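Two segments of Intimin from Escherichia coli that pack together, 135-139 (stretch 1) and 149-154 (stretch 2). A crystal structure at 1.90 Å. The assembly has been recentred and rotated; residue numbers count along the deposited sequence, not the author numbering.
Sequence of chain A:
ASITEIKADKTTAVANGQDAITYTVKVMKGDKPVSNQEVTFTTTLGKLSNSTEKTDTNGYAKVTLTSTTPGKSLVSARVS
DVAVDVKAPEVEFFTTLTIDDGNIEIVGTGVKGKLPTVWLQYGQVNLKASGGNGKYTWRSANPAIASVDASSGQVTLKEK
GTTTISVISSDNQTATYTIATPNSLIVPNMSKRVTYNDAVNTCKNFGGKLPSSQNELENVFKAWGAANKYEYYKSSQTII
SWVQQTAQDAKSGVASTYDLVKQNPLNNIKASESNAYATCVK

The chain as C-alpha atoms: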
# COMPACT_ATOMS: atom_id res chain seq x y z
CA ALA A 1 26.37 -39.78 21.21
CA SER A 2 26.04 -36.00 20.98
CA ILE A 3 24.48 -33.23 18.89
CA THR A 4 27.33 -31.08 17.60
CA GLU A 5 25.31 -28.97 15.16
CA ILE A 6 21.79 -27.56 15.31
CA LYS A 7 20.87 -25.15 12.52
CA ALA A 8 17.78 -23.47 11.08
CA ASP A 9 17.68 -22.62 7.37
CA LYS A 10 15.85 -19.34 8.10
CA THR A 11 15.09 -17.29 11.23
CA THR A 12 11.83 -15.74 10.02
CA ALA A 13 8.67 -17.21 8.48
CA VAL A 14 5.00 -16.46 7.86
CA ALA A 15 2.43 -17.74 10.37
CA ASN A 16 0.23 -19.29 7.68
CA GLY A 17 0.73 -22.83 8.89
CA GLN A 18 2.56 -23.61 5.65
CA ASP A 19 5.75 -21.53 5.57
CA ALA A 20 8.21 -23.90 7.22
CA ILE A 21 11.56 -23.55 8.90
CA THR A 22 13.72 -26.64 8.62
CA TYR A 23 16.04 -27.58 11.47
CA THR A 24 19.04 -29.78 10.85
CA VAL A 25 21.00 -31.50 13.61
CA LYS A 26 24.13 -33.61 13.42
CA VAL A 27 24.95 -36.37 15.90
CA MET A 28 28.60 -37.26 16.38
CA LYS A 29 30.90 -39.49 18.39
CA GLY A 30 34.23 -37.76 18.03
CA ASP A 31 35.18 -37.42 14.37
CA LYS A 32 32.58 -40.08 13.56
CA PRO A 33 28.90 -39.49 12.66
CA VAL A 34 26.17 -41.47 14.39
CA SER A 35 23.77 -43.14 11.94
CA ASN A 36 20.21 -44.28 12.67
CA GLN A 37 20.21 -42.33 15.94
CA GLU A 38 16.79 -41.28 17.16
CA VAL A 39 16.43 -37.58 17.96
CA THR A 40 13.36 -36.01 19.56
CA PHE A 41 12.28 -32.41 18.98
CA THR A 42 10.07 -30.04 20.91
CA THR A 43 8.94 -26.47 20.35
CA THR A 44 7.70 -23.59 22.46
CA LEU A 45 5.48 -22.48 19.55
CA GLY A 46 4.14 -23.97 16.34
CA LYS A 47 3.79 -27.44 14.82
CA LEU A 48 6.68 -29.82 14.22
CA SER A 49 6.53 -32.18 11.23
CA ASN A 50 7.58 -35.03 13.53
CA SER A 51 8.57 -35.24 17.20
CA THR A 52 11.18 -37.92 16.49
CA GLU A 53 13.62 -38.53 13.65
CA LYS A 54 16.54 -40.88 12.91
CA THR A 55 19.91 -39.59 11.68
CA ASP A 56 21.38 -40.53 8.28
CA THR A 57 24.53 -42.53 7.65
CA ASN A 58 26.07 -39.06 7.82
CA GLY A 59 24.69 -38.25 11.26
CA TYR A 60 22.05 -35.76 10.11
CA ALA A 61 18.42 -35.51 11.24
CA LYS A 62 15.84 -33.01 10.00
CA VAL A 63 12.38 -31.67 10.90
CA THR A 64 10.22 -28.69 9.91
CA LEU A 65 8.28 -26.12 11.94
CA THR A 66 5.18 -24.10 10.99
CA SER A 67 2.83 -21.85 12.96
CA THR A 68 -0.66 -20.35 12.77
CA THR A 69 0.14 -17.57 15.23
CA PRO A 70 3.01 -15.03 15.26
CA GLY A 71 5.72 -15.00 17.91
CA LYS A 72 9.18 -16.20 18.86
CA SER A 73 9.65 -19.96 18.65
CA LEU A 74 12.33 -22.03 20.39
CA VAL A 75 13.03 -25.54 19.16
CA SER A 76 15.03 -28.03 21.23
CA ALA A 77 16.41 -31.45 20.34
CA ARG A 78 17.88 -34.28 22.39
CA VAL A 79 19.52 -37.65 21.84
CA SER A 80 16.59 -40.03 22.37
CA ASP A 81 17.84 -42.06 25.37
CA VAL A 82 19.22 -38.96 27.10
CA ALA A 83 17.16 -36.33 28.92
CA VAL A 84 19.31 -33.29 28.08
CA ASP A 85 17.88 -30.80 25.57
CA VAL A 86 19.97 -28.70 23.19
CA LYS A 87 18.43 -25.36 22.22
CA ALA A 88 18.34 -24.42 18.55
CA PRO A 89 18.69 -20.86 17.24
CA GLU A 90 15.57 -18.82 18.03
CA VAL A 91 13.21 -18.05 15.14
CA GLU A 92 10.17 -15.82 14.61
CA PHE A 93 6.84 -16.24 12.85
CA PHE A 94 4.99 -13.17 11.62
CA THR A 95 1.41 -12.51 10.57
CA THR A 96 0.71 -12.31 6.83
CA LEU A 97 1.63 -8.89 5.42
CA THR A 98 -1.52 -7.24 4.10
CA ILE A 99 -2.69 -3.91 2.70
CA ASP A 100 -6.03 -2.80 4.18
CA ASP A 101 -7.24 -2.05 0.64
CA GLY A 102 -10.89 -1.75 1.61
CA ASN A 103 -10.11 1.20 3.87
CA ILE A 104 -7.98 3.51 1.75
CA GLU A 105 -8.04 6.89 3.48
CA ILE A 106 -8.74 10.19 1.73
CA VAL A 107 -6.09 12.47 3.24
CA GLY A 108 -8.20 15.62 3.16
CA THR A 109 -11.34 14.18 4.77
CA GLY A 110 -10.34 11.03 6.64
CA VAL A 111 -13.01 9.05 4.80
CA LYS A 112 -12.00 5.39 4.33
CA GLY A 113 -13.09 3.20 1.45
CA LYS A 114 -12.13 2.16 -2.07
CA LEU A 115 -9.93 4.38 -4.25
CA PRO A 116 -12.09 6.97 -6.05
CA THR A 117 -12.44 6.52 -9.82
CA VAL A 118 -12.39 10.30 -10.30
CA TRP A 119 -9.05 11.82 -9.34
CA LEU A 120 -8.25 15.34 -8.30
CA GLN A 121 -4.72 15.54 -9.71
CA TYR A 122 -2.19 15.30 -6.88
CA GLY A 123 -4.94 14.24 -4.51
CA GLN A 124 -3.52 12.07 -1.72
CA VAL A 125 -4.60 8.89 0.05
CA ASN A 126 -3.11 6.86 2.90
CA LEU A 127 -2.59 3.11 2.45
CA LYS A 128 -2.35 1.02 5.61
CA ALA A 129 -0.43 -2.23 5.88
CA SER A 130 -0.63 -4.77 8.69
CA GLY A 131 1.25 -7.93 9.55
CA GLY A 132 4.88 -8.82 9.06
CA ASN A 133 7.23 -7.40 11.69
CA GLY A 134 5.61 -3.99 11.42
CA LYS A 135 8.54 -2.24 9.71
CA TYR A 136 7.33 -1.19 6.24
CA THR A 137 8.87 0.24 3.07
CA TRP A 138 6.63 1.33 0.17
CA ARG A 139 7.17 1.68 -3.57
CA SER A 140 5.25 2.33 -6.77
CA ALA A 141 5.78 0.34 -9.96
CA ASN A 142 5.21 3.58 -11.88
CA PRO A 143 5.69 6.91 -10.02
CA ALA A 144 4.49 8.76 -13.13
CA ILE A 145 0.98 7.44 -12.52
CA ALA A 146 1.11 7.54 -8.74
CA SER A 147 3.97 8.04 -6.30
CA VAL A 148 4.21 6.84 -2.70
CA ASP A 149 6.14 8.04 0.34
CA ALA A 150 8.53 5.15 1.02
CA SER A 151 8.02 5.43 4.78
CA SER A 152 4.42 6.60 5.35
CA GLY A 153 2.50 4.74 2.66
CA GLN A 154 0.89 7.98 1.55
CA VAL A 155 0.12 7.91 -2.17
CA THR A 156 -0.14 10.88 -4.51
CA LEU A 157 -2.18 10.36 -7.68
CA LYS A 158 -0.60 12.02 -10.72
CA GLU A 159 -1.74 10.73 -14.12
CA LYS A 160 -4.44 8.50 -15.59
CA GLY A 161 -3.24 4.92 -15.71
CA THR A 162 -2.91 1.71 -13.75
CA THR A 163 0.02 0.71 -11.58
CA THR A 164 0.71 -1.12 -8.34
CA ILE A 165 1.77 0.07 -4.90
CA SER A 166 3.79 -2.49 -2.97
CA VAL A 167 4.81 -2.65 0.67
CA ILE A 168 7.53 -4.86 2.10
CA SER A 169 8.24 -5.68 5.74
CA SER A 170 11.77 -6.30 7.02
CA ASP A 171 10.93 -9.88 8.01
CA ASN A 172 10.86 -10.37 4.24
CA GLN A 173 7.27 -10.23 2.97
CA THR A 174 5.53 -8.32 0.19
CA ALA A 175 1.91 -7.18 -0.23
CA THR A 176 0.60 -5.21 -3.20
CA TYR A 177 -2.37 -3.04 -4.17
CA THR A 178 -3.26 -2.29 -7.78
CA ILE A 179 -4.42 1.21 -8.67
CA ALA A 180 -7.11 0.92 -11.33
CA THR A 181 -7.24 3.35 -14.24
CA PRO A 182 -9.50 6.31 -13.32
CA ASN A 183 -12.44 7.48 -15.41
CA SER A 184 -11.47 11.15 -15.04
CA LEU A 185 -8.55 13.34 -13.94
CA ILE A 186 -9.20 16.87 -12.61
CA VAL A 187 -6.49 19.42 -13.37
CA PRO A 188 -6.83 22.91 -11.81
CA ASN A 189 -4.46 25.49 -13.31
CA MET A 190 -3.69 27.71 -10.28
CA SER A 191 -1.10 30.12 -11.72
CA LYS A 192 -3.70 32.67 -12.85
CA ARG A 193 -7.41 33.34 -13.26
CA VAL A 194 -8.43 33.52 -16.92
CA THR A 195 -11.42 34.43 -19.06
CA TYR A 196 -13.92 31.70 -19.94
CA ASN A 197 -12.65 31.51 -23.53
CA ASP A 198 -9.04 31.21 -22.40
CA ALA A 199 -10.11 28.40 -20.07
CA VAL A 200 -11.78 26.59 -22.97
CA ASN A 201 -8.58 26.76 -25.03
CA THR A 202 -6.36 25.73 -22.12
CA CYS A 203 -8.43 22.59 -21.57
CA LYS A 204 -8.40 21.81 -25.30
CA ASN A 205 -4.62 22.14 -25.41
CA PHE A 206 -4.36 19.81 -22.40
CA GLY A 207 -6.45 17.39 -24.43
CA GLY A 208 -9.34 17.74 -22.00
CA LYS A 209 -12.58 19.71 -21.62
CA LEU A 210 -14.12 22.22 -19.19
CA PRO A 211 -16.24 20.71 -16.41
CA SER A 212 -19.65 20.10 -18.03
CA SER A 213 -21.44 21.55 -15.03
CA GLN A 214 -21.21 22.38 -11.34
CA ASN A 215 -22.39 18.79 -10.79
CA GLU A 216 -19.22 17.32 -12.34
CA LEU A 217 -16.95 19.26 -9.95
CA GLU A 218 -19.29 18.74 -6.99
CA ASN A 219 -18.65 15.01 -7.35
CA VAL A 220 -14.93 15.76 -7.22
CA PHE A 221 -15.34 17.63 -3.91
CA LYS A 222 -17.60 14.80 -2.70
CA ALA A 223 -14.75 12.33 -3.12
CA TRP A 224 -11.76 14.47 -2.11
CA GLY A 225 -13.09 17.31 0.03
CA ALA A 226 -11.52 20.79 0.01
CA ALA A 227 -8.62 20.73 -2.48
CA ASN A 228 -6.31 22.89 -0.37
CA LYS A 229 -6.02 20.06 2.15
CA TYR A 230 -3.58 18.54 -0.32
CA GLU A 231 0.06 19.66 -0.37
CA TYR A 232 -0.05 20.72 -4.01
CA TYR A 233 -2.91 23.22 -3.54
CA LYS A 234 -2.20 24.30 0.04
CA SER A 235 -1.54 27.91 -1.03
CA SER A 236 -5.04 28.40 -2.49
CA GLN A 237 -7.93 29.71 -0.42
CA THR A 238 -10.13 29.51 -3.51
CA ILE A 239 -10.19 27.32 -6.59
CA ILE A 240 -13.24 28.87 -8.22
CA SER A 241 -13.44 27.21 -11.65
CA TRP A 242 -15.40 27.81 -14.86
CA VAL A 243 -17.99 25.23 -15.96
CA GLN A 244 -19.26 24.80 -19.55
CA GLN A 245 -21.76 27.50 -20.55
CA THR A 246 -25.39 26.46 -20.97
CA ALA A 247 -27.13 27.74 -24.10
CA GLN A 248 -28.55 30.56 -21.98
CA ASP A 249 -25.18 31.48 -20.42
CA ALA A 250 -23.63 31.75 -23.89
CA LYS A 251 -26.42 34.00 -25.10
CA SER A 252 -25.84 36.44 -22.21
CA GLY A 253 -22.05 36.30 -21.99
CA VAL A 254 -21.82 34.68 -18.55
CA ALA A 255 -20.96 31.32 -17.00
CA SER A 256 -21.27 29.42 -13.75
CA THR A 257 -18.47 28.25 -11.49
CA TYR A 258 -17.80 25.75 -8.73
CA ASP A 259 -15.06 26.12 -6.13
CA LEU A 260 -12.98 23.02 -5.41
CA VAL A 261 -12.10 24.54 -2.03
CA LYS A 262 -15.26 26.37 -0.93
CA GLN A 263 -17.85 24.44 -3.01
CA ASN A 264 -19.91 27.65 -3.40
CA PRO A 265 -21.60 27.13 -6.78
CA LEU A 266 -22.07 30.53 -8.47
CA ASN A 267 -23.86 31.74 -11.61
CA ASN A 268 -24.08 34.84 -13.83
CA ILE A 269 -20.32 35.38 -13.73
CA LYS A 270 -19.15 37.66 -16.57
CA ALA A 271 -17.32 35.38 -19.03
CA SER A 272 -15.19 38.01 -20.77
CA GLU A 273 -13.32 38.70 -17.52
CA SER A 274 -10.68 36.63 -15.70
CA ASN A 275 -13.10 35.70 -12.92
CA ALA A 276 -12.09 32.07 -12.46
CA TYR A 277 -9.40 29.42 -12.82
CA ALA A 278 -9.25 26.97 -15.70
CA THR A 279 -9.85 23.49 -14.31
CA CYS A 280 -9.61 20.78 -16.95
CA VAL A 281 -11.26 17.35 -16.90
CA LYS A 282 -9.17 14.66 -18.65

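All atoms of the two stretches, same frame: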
# COMPACT_ATOMS: atom_id res chain seq x y z
N LYS A 135 7.63 -3.24 10.28
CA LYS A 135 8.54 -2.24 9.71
C LYS A 135 8.35 -2.27 8.19
O LYS A 135 8.83 -3.18 7.52
CB LYS A 135 9.98 -2.57 10.09
CG LYS A 135 11.00 -1.54 9.64
CD LYS A 135 12.40 -1.90 10.13
CE LYS A 135 13.44 -0.91 9.62
NZ LYS A 135 14.81 -1.24 10.11
N TYR A 136 7.66 -1.26 7.66
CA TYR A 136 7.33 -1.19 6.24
C TYR A 136 8.09 -0.21 5.35
O TYR A 136 8.53 0.85 5.79
CB TYR A 136 5.83 -0.89 6.10
CG TYR A 136 4.95 -1.70 7.02
CD1 TYR A 136 5.07 -3.09 7.09
CD2 TYR A 136 3.96 -1.09 7.81
CE1 TYR A 136 4.25 -3.85 7.92
CE2 TYR A 136 3.13 -1.84 8.64
CZ TYR A 136 3.29 -3.22 8.69
OH TYR A 136 2.48 -3.99 9.50
N THR A 137 8.22 -0.58 4.08
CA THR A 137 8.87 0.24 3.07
C THR A 137 7.97 0.15 1.84
O THR A 137 7.67 -0.95 1.38
CB THR A 137 10.26 -0.30 2.70
OG1 THR A 137 11.08 -0.35 3.88
CG2 THR A 137 10.93 0.61 1.68
N TRP A 138 7.54 1.30 1.32
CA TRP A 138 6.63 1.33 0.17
C TRP A 138 7.28 1.73 -1.16
O TRP A 138 8.31 2.40 -1.19
CB TRP A 138 5.47 2.28 0.44
CG TRP A 138 4.69 1.99 1.69
CD1 TRP A 138 5.08 2.26 2.98
CD2 TRP A 138 3.40 1.38 1.77
NE1 TRP A 138 4.10 1.84 3.86
CE2 TRP A 138 3.06 1.30 3.15
CE3 TRP A 138 2.50 0.89 0.82
CZ2 TRP A 138 1.86 0.75 3.59
CZ3 TRP A 138 1.30 0.34 1.26
CH2 TRP A 138 0.99 0.27 2.63
N ARG A 139 6.66 1.32 -2.26
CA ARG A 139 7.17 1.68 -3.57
C ARG A 139 6.04 1.63 -4.58
O ARG A 139 5.01 1.01 -4.34
CB ARG A 139 8.28 0.71 -4.01
CG ARG A 139 7.79 -0.71 -4.38
CD ARG A 139 8.95 -1.54 -4.93
NE ARG A 139 8.53 -2.80 -5.53
CZ ARG A 139 8.29 -3.93 -4.87
NH1 ARG A 139 8.43 -3.98 -3.55
NH2 ARG A 139 7.94 -5.03 -5.53
N ASP A 149 5.10 7.72 -0.63
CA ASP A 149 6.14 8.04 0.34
C ASP A 149 6.65 6.71 0.88
O ASP A 149 5.89 5.95 1.51
CB ASP A 149 5.56 8.90 1.47
CG ASP A 149 6.61 9.29 2.50
OD1 ASP A 149 7.10 8.41 3.23
OD2 ASP A 149 6.95 10.49 2.58
N ALA A 150 7.92 6.41 0.62
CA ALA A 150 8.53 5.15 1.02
C ALA A 150 8.34 4.74 2.48
O ALA A 150 8.31 3.55 2.79
CB ALA A 150 10.02 5.18 0.68
N SER A 151 8.19 5.72 3.36
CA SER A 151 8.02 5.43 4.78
C SER A 151 6.58 5.45 5.29
O SER A 151 6.18 4.57 6.06
CB SER A 151 8.86 6.41 5.61
OG SER A 151 8.64 6.22 7.00
N SER A 152 5.79 6.45 4.87
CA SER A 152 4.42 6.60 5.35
C SER A 152 3.32 5.80 4.65
O SER A 152 2.30 5.50 5.25
CB SER A 152 4.01 8.07 5.30
OG SER A 152 3.79 8.46 3.96
N GLY A 153 3.53 5.47 3.38
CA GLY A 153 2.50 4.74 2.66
C GLY A 153 1.50 5.71 2.06
O GLY A 153 0.45 5.30 1.55
N GLN A 154 1.80 7.00 2.12
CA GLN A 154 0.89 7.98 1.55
C GLN A 154 1.13 8.05 0.04
O GLN A 154 2.26 8.23 -0.42
CB GLN A 154 1.11 9.36 2.17
CG GLN A 154 0.17 10.42 1.64
CD GLN A 154 0.17 11.67 2.51
OE1 GLN A 154 -0.46 11.71 3.57
NE2 GLN A 154 0.90 12.68 2.07
O HOH W 1 7.91 3.03 7.52
O HOH W 2 4.14 2.62 6.80

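A strand meets a tight loop through one backbone hydrogen bond, a tryptophan indole faced by a glycine, and two bridging waters.

The direct bond runs from W138 N to A150 O, 2.8 Å long and nearly straight at 167°. The same carbonyl oxygen lies 3.4 Å from T137 CA, and A150 CA approaches W138 O at 3.5 Å, so weaker CA-H...O contacts flank the bond. Here the two backbones come closest. The bond uses A150's main chain, and its CB is directed sideways.

W138 points toward the loop and supplies most of stretch 1's share of the 236 Å² buried. With chi1 at -55° (m) and chi2 at 75°, its indole lies against G153, whose CA sits 3.4 Å from the centroid of the five-membered ring, only 3° off the normal: a CH-pi contact over the face. Glycine suits this place twice over. An ideal CB would fall 2.8 Å from W138 CE2, a clash, and at phi/psi 87/9 it would also be jammed against the preceding carbonyl oxygen.

The loop holds its own shape. D149 turns away from the strand, and its OD1 accepts bonds from S151 N and S152 N, both 2.9 Å; a carboxylate can take both. G153 N bonds to D149 O at 3.0 Å, and D149 N to Q154 O at 2.9 Å. S152, with chi1 at 73° (p), places OG 3.1 Å from Q154 N, which donates to it.

Water completes the contact around S151 O. Water 1 donates to this oxygen (2.7 Å) and to Y136 O (2.9 Å). Water 2 donates to S151 O (2.9 Å) and accepts from W138 NE1 (3.0 Å), satisfying the indole's polar group despite its burial.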